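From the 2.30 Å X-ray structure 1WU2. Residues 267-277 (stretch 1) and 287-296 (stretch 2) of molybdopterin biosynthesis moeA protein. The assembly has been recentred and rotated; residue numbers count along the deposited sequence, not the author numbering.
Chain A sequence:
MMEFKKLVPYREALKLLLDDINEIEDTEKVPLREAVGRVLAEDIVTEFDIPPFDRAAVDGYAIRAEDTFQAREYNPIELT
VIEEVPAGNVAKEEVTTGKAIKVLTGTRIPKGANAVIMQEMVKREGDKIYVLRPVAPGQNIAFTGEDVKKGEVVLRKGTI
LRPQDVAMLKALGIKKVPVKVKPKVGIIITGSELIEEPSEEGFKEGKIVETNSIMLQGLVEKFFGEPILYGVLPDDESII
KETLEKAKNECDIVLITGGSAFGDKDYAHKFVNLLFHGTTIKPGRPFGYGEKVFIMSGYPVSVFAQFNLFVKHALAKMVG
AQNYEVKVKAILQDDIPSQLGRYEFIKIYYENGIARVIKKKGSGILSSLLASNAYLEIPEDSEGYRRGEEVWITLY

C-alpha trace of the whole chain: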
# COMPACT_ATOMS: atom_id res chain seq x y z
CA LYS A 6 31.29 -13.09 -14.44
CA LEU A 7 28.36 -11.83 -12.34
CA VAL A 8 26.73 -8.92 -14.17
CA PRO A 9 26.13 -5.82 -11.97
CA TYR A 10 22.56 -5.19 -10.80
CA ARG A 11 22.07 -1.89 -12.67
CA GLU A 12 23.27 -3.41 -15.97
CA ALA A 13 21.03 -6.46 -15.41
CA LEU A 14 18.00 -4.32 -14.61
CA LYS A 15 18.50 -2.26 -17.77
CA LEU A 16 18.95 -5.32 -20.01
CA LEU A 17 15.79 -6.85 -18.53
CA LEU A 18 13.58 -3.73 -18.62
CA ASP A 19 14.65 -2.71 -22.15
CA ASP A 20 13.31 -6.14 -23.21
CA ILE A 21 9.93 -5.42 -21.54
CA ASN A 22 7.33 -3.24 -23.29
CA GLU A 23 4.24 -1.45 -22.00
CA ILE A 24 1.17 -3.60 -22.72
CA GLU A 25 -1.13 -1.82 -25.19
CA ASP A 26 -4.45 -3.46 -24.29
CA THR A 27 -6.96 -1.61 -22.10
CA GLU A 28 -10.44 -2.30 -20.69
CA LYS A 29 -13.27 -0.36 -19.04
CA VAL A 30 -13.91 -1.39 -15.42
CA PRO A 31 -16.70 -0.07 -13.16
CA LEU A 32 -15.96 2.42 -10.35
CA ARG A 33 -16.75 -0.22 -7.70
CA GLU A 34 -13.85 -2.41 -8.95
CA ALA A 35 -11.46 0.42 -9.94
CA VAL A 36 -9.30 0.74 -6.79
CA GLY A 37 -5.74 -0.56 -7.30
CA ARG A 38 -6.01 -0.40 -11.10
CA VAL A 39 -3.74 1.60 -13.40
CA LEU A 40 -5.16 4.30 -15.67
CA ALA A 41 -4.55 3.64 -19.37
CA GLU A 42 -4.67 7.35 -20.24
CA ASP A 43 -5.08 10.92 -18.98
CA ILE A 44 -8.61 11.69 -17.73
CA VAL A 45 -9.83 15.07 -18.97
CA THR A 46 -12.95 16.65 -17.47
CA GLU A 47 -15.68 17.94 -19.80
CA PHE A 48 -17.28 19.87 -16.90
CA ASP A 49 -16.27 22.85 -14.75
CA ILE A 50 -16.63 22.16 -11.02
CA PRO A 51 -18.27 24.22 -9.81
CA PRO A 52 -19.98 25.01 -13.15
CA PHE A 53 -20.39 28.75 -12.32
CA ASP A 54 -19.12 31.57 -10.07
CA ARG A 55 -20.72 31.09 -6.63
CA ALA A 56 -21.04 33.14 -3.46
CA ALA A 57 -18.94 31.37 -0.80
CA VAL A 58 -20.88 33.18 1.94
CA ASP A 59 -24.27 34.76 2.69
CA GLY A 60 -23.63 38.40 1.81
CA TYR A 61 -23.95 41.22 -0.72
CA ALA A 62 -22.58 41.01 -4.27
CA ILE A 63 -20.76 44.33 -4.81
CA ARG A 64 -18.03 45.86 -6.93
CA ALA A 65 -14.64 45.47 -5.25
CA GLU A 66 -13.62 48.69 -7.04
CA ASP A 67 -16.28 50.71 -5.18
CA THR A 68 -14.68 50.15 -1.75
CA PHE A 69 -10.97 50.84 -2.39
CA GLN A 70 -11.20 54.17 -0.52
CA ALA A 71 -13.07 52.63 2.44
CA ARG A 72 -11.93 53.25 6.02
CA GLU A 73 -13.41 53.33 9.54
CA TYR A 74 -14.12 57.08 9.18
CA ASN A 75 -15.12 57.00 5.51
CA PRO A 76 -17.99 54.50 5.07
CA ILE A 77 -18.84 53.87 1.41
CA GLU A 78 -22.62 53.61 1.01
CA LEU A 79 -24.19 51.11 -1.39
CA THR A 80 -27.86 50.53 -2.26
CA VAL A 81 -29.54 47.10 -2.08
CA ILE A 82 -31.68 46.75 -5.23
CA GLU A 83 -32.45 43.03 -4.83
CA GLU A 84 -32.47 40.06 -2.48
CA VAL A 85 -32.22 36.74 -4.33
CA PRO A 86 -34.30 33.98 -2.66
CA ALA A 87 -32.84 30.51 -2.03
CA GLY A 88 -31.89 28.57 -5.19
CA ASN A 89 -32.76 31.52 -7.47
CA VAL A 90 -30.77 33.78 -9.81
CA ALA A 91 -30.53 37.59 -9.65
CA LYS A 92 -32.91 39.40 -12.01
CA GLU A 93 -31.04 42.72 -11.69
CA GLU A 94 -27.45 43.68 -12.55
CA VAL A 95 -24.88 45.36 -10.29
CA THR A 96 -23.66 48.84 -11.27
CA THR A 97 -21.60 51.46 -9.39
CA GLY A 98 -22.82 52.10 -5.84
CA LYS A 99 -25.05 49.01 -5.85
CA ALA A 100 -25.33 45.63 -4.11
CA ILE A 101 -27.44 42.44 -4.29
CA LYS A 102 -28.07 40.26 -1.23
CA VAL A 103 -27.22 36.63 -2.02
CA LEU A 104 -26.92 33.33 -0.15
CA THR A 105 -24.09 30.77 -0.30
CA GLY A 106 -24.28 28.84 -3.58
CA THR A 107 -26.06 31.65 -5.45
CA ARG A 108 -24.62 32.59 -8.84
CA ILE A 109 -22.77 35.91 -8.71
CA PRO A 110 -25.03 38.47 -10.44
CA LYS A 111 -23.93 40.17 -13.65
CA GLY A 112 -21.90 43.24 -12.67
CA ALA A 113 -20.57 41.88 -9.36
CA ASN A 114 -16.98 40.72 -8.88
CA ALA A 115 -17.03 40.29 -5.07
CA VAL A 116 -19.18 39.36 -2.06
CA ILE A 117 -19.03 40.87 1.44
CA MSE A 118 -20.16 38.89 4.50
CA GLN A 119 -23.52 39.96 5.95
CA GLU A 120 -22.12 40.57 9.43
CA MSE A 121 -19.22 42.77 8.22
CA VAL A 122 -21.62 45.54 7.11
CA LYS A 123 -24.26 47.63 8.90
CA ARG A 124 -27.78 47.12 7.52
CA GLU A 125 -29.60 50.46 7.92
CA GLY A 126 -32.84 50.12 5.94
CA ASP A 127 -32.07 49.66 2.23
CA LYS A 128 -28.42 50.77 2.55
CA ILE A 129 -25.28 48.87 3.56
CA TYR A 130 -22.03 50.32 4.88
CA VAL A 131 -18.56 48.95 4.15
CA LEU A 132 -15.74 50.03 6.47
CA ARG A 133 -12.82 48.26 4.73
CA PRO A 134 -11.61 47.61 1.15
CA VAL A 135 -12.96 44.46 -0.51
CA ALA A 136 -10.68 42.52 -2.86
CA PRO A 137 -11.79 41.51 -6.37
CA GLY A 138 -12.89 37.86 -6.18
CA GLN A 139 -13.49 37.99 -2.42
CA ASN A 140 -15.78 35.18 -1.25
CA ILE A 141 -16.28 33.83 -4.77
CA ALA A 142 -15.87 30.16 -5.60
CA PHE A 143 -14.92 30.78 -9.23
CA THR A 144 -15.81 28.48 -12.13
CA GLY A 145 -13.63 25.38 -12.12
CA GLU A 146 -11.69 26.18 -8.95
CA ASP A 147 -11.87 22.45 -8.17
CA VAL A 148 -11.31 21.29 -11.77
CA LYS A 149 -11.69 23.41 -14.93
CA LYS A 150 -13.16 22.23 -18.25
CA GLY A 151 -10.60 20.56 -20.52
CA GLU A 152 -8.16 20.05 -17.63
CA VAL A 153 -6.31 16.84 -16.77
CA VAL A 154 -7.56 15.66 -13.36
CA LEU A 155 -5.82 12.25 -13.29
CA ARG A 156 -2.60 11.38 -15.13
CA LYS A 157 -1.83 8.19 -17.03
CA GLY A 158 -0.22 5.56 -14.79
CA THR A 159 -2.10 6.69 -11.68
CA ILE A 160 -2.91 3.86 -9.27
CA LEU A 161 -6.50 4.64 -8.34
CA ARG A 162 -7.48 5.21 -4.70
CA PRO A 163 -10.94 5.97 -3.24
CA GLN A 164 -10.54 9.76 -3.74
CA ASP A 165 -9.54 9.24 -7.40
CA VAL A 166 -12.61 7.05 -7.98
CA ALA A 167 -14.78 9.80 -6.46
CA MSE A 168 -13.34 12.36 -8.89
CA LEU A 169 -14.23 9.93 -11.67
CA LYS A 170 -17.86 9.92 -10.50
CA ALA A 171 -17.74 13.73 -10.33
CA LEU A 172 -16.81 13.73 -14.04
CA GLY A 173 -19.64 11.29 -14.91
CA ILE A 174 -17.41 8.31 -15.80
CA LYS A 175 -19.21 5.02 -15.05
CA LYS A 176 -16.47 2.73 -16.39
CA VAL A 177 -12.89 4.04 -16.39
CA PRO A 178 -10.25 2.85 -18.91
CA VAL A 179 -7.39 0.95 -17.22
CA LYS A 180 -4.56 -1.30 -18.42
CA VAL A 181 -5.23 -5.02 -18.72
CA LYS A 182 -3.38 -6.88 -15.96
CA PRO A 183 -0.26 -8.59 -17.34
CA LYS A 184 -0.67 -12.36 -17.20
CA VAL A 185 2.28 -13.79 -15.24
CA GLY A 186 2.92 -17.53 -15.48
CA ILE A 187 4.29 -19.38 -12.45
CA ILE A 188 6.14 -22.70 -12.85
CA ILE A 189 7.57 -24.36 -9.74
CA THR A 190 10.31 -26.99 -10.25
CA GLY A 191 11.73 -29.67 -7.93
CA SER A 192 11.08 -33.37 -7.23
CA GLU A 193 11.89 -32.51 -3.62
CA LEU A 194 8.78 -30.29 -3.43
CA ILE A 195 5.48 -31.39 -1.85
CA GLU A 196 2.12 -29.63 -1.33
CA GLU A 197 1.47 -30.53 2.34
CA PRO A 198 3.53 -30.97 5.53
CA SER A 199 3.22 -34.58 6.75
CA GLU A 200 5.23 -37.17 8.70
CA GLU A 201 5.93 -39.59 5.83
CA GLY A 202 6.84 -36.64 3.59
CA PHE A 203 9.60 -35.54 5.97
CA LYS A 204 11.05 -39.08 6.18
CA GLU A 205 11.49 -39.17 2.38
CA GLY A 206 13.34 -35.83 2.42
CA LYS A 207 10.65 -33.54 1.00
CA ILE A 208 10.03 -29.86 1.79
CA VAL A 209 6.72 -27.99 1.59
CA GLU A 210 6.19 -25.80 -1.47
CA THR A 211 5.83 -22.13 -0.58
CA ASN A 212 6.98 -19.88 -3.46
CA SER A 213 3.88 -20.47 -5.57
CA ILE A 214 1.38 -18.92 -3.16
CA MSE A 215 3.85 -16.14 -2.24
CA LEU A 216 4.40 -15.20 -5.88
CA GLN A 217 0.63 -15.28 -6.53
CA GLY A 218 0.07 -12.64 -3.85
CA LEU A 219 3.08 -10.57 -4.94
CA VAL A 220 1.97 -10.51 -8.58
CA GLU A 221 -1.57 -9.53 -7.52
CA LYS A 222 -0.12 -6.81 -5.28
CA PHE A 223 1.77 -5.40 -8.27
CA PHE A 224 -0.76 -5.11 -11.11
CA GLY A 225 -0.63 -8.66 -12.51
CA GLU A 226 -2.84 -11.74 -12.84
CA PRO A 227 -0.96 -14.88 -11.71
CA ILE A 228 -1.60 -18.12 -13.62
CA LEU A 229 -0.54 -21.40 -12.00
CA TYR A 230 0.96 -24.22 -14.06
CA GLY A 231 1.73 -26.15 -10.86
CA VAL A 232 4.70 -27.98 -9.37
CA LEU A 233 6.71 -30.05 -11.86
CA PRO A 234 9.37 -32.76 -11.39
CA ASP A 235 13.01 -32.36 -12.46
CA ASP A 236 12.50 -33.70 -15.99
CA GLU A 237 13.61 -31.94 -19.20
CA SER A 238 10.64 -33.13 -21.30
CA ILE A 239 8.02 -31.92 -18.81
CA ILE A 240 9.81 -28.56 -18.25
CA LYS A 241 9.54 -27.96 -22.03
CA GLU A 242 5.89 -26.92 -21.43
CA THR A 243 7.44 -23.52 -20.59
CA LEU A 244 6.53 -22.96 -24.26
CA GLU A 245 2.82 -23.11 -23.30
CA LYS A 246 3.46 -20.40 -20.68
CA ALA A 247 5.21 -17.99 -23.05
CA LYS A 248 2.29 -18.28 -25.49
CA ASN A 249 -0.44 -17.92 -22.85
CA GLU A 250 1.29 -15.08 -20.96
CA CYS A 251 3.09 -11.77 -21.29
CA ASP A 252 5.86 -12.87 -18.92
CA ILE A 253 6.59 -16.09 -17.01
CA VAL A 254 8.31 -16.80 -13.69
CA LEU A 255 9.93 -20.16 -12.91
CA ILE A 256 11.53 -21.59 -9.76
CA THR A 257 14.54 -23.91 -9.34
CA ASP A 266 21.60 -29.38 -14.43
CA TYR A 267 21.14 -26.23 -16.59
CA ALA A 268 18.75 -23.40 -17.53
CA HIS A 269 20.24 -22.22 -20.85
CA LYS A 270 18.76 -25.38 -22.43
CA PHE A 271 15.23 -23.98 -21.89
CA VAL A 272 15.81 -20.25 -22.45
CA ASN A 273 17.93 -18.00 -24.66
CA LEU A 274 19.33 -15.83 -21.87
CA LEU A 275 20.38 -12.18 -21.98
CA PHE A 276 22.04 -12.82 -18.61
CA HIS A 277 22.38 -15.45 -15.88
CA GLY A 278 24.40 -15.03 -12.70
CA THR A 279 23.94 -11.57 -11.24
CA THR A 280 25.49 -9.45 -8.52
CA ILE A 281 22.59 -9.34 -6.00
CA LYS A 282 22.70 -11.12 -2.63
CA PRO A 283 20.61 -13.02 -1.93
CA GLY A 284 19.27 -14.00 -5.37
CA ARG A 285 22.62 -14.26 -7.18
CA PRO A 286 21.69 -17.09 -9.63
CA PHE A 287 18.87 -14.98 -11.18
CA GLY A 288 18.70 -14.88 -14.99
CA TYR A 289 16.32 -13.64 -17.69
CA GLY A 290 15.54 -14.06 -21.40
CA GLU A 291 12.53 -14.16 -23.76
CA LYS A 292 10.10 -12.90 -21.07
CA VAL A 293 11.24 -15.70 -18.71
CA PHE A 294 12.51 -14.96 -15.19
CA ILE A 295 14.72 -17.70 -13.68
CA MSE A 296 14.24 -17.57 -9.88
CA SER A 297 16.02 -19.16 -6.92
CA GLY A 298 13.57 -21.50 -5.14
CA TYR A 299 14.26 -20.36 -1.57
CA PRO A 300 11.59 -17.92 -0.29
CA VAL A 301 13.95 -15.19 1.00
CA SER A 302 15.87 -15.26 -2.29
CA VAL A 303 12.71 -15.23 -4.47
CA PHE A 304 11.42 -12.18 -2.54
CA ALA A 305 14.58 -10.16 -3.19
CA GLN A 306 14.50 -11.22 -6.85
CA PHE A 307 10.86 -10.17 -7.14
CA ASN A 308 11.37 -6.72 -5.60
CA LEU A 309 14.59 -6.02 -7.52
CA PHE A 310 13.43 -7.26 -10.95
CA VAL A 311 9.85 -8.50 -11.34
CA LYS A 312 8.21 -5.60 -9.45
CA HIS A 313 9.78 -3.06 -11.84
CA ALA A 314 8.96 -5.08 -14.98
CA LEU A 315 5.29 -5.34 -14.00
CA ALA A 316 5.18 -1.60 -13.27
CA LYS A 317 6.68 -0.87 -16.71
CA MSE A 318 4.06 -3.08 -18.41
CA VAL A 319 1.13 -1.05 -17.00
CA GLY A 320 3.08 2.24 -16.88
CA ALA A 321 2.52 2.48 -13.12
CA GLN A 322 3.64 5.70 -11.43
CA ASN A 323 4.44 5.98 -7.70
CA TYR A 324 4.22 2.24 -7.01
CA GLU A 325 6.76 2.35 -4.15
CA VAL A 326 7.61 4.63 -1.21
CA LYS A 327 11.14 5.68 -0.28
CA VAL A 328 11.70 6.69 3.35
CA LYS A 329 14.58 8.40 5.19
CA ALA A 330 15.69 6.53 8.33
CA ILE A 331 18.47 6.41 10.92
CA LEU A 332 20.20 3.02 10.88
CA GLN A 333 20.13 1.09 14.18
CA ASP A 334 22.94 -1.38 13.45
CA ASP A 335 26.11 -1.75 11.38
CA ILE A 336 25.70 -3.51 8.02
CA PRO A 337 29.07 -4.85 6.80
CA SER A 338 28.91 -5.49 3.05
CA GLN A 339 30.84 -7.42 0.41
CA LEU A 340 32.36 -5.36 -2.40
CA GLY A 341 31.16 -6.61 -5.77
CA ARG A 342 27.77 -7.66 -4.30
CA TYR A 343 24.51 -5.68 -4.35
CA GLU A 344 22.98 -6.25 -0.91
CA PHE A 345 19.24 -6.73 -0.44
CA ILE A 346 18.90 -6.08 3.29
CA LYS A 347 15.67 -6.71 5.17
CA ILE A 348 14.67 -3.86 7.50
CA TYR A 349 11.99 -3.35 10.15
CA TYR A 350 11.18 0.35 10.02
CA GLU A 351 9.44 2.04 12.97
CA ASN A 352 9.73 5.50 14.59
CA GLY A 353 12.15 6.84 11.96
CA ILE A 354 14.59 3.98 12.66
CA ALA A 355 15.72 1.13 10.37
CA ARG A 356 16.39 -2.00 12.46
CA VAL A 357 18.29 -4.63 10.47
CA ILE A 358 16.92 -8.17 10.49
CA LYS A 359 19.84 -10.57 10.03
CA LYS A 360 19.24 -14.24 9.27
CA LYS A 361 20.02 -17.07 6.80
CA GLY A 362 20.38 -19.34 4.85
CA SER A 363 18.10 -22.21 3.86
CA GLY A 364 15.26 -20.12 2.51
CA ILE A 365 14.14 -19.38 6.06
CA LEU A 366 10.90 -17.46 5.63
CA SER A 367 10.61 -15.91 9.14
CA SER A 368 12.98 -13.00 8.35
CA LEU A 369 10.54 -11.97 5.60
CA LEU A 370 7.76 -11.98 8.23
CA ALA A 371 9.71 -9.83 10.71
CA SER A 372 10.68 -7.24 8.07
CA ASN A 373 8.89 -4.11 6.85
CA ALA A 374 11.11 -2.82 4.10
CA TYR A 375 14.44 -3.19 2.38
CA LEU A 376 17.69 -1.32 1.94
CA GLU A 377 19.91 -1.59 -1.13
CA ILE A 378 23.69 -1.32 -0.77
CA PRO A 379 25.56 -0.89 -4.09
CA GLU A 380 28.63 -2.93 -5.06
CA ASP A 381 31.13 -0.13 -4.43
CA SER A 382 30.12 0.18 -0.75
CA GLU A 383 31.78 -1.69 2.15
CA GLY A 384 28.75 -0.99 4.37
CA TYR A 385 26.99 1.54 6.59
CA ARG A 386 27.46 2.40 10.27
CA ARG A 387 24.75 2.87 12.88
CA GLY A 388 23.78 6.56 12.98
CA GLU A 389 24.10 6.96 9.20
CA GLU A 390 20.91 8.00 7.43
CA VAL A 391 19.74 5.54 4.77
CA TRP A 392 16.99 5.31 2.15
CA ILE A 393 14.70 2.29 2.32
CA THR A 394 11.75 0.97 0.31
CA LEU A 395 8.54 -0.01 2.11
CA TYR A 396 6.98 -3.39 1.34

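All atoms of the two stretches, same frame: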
# COMPACT_ATOMS: atom_id res chain seq x y z
N TYR A 267 20.95 -27.54 -15.96
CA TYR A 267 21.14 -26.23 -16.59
C TYR A 267 19.87 -25.57 -17.13
O TYR A 267 18.91 -26.24 -17.52
CB TYR A 267 22.20 -26.28 -17.70
CG TYR A 267 23.20 -25.13 -17.62
CD1 TYR A 267 24.00 -24.96 -16.49
CD2 TYR A 267 23.32 -24.21 -18.65
CE1 TYR A 267 24.90 -23.92 -16.39
CE2 TYR A 267 24.23 -23.15 -18.57
CZ TYR A 267 25.01 -23.02 -17.43
OH TYR A 267 25.92 -21.98 -17.34
N ALA A 268 19.90 -24.23 -17.17
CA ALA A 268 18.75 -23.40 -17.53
C ALA A 268 18.87 -22.72 -18.90
O ALA A 268 17.89 -22.17 -19.40
CB ALA A 268 18.52 -22.35 -16.46
N HIS A 269 20.06 -22.74 -19.50
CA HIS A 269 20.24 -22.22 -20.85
C HIS A 269 19.68 -23.17 -21.92
O HIS A 269 19.52 -22.78 -23.08
CB HIS A 269 21.72 -21.92 -21.14
CG HIS A 269 21.93 -21.11 -22.38
ND1 HIS A 269 21.38 -19.85 -22.55
CD2 HIS A 269 22.62 -21.38 -23.52
CE1 HIS A 269 21.73 -19.38 -23.74
NE2 HIS A 269 22.48 -20.29 -24.35
N LYS A 270 19.38 -24.41 -21.53
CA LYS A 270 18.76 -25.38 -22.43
C LYS A 270 17.28 -25.09 -22.67
O LYS A 270 16.72 -25.54 -23.68
CB LYS A 270 18.94 -26.79 -21.88
CG LYS A 270 20.41 -27.21 -21.75
CD LYS A 270 20.63 -28.70 -22.02
CE LYS A 270 20.42 -29.56 -20.78
NZ LYS A 270 19.28 -30.51 -20.94
N PHE A 271 16.65 -24.34 -21.77
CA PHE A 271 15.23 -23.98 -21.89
C PHE A 271 15.00 -22.56 -22.39
O PHE A 271 13.94 -22.26 -22.95
CB PHE A 271 14.52 -24.15 -20.55
CG PHE A 271 14.65 -25.52 -19.96
CD1 PHE A 271 14.21 -26.63 -20.66
CD2 PHE A 271 15.21 -25.69 -18.70
CE1 PHE A 271 14.32 -27.90 -20.12
CE2 PHE A 271 15.32 -26.96 -18.15
CZ PHE A 271 14.88 -28.07 -18.86
N VAL A 272 15.97 -21.67 -22.16
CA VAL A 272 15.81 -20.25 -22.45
C VAL A 272 17.06 -19.67 -23.12
O VAL A 272 18.18 -20.01 -22.74
CB VAL A 272 15.55 -19.45 -21.15
CG1 VAL A 272 15.35 -17.97 -21.45
CG2 VAL A 272 14.34 -20.01 -20.40
N ASN A 273 16.85 -18.79 -24.09
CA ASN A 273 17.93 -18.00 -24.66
C ASN A 273 18.14 -16.75 -23.81
O ASN A 273 17.40 -15.77 -23.91
CB ASN A 273 17.63 -17.63 -26.12
CG ASN A 273 18.89 -17.44 -26.95
OD1 ASN A 273 19.70 -16.56 -26.67
ND2 ASN A 273 19.06 -18.29 -27.96
N LEU A 274 19.16 -16.80 -22.96
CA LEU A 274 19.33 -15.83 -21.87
C LEU A 274 20.14 -14.60 -22.27
O LEU A 274 21.21 -14.71 -22.87
CB LEU A 274 20.00 -16.51 -20.68
CG LEU A 274 19.29 -17.76 -20.14
CD1 LEU A 274 20.24 -18.66 -19.38
CD2 LEU A 274 18.10 -17.37 -19.26
N LEU A 275 19.61 -13.42 -21.94
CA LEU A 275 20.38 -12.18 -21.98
C LEU A 275 21.46 -12.19 -20.90
O LEU A 275 22.61 -11.81 -21.15
CB LEU A 275 19.48 -10.96 -21.77
CG LEU A 275 18.49 -10.64 -22.89
CD1 LEU A 275 17.49 -9.60 -22.42
CD2 LEU A 275 19.22 -10.17 -24.14
N PHE A 276 21.08 -12.63 -19.70
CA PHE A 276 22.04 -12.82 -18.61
C PHE A 276 21.62 -13.96 -17.67
O PHE A 276 20.49 -14.43 -17.70
CB PHE A 276 22.25 -11.52 -17.82
CG PHE A 276 20.99 -10.97 -17.19
CD1 PHE A 276 20.65 -11.32 -15.90
CD2 PHE A 276 20.16 -10.12 -17.90
CE1 PHE A 276 19.49 -10.82 -15.31
CE2 PHE A 276 19.00 -9.61 -17.32
CZ PHE A 276 18.67 -9.97 -16.03
N HIS A 277 22.57 -14.38 -16.85
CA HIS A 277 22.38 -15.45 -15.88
C HIS A 277 23.59 -15.44 -14.95
O HIS A 277 24.73 -15.58 -15.39
CB HIS A 277 22.26 -16.81 -16.58
CG HIS A 277 21.91 -17.94 -15.67
ND1 HIS A 277 20.98 -17.83 -14.66
CD2 HIS A 277 22.36 -19.22 -15.62
CE1 HIS A 277 20.87 -18.99 -14.03
NE2 HIS A 277 21.70 -19.85 -14.59
N PHE A 287 19.96 -15.48 -10.34
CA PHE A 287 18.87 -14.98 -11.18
C PHE A 287 19.34 -14.75 -12.62
O PHE A 287 20.43 -14.24 -12.86
CB PHE A 287 18.31 -13.67 -10.60
CG PHE A 287 17.30 -13.00 -11.49
CD1 PHE A 287 15.97 -13.41 -11.50
CD2 PHE A 287 17.67 -11.95 -12.32
CE1 PHE A 287 15.04 -12.79 -12.33
CE2 PHE A 287 16.75 -11.33 -13.14
CZ PHE A 287 15.44 -11.75 -13.15
N GLY A 288 18.50 -15.16 -13.57
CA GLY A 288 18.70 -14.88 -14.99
C GLY A 288 17.40 -14.46 -15.67
O GLY A 288 16.33 -14.51 -15.06
N TYR A 289 17.50 -14.03 -16.92
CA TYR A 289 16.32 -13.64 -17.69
C TYR A 289 16.56 -13.66 -19.21
O TYR A 289 17.63 -13.28 -19.68
CB TYR A 289 15.84 -12.24 -17.28
CG TYR A 289 14.83 -11.66 -18.25
CD1 TYR A 289 13.48 -11.94 -18.12
CD2 TYR A 289 15.24 -10.85 -19.30
CE1 TYR A 289 12.55 -11.42 -19.01
CE2 TYR A 289 14.32 -10.33 -20.20
CZ TYR A 289 12.98 -10.62 -20.04
OH TYR A 289 12.06 -10.10 -20.92
N GLY A 290 15.54 -14.09 -19.94
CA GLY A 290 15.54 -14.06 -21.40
C GLY A 290 14.20 -14.50 -21.98
O GLY A 290 13.58 -15.43 -21.47
N GLU A 291 13.77 -13.83 -23.05
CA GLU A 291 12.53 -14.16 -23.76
C GLU A 291 11.30 -14.13 -22.85
O GLU A 291 10.45 -15.02 -22.91
CB GLU A 291 12.62 -15.53 -24.44
CG GLU A 291 13.88 -15.76 -25.24
CD GLU A 291 13.79 -17.01 -26.10
OE1 GLU A 291 13.49 -16.88 -27.31
OE2 GLU A 291 14.01 -18.13 -25.57
N LYS A 292 11.21 -13.09 -22.02
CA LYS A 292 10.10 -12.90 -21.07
C LYS A 292 10.09 -13.91 -19.91
O LYS A 292 9.10 -14.00 -19.19
CB LYS A 292 8.74 -12.93 -21.79
CG LYS A 292 8.66 -12.12 -23.08
CD LYS A 292 9.11 -10.69 -22.88
CE LYS A 292 8.68 -9.80 -24.04
NZ LYS A 292 9.74 -8.84 -24.41
N VAL A 293 11.18 -14.65 -19.72
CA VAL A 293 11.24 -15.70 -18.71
C VAL A 293 12.23 -15.33 -17.60
O VAL A 293 13.39 -15.07 -17.86
CB VAL A 293 11.65 -17.06 -19.32
CG1 VAL A 293 11.54 -18.17 -18.28
CG2 VAL A 293 10.78 -17.39 -20.52
N PHE A 294 11.73 -15.33 -16.37
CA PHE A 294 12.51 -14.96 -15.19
C PHE A 294 12.91 -16.23 -14.44
O PHE A 294 12.05 -16.92 -13.91
CB PHE A 294 11.66 -14.08 -14.26
CG PHE A 294 11.31 -12.73 -14.82
CD1 PHE A 294 11.82 -11.57 -14.24
CD2 PHE A 294 10.45 -12.61 -15.91
CE1 PHE A 294 11.49 -10.32 -14.75
CE2 PHE A 294 10.13 -11.36 -16.42
CZ PHE A 294 10.65 -10.21 -15.84
N ILE A 295 14.20 -16.54 -14.41
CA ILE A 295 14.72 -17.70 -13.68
C ILE A 295 14.96 -17.31 -12.21
O ILE A 295 15.83 -16.49 -11.92
CB ILE A 295 16.04 -18.25 -14.30
CG1 ILE A 295 16.06 -18.15 -15.83
CG2 ILE A 295 16.27 -19.69 -13.86
CD1 ILE A 295 14.88 -18.79 -16.54
N MSE A 296 14.20 -17.92 -11.30
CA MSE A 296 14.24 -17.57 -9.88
C MSE A 296 14.91 -18.67 -9.06
O MSE A 296 15.26 -19.73 -9.59
CB MSE A 296 12.83 -17.27 -9.35
CG MSE A 296 11.83 -16.75 -10.38
SE MSE A 296 11.02 -15.02 -9.93
CE MSE A 296 12.53 -13.95 -10.29

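Stretch 2 opens with Phe 287, whose CA-to-CB bond points away from stretch 1, yet its t rotamer brings the ring back. Its CE2 lies 3.5 Å from CE1 of Phe 276, a rim-to-rim aromatic pair with planes at 49°, both rings buried.

Gly 288 is paired with His 277 in an antiparallel bridge, with CA of Gly 288 only 3.8 Å from CA of His 277. The absence of a side chain permits this closeness: a CB here would stand 2.6 Å from ND1 of His 277 and 2.9 Å from O of Phe 276. The imidazole instead presents its edge to the glycine.

The backbone of Tyr 289 makes two of the three hydrogen bonds between the stretches. Its N donates to O of Phe 276 at 3.1 Å, while its O accepts a weak bond from N of Leu 275 at 3.0 Å. Phe 276, in the p rotamer, folds its ring so that one face lies under N of Tyr 289, and its CZ packs 3.8 Å from CB of that tyrosine. Leu 275 meets the edge of the tyrosine ring, CD1 to CE2 at 3.9 Å.

Gly 290 repeats the glycine rule. A CB would come within 2.3 Å of O of Asn 273; without one, CA of Gly 290 makes a CA-H...O contact with that oxygen at 3.6 Å.

From Gly 290 to Val 293 the chain makes a type I' turn, with Glu 291 and Lys 292 both at positive phi. Lys 292 stays clear of stretch 1, but Glu 291 extends its carboxylate back, OE2 accepting from N of Asn 273 at 3.3 Å.

From the last residue of the turn onward, aliphatic packing takes over. CG1 of Val 293 lies 4.0 Å from CG2 of Val 272. Phe 294 points away, and Ile 295 points toward stretch 1, meeting Val 272, Leu 274 and Ala 268.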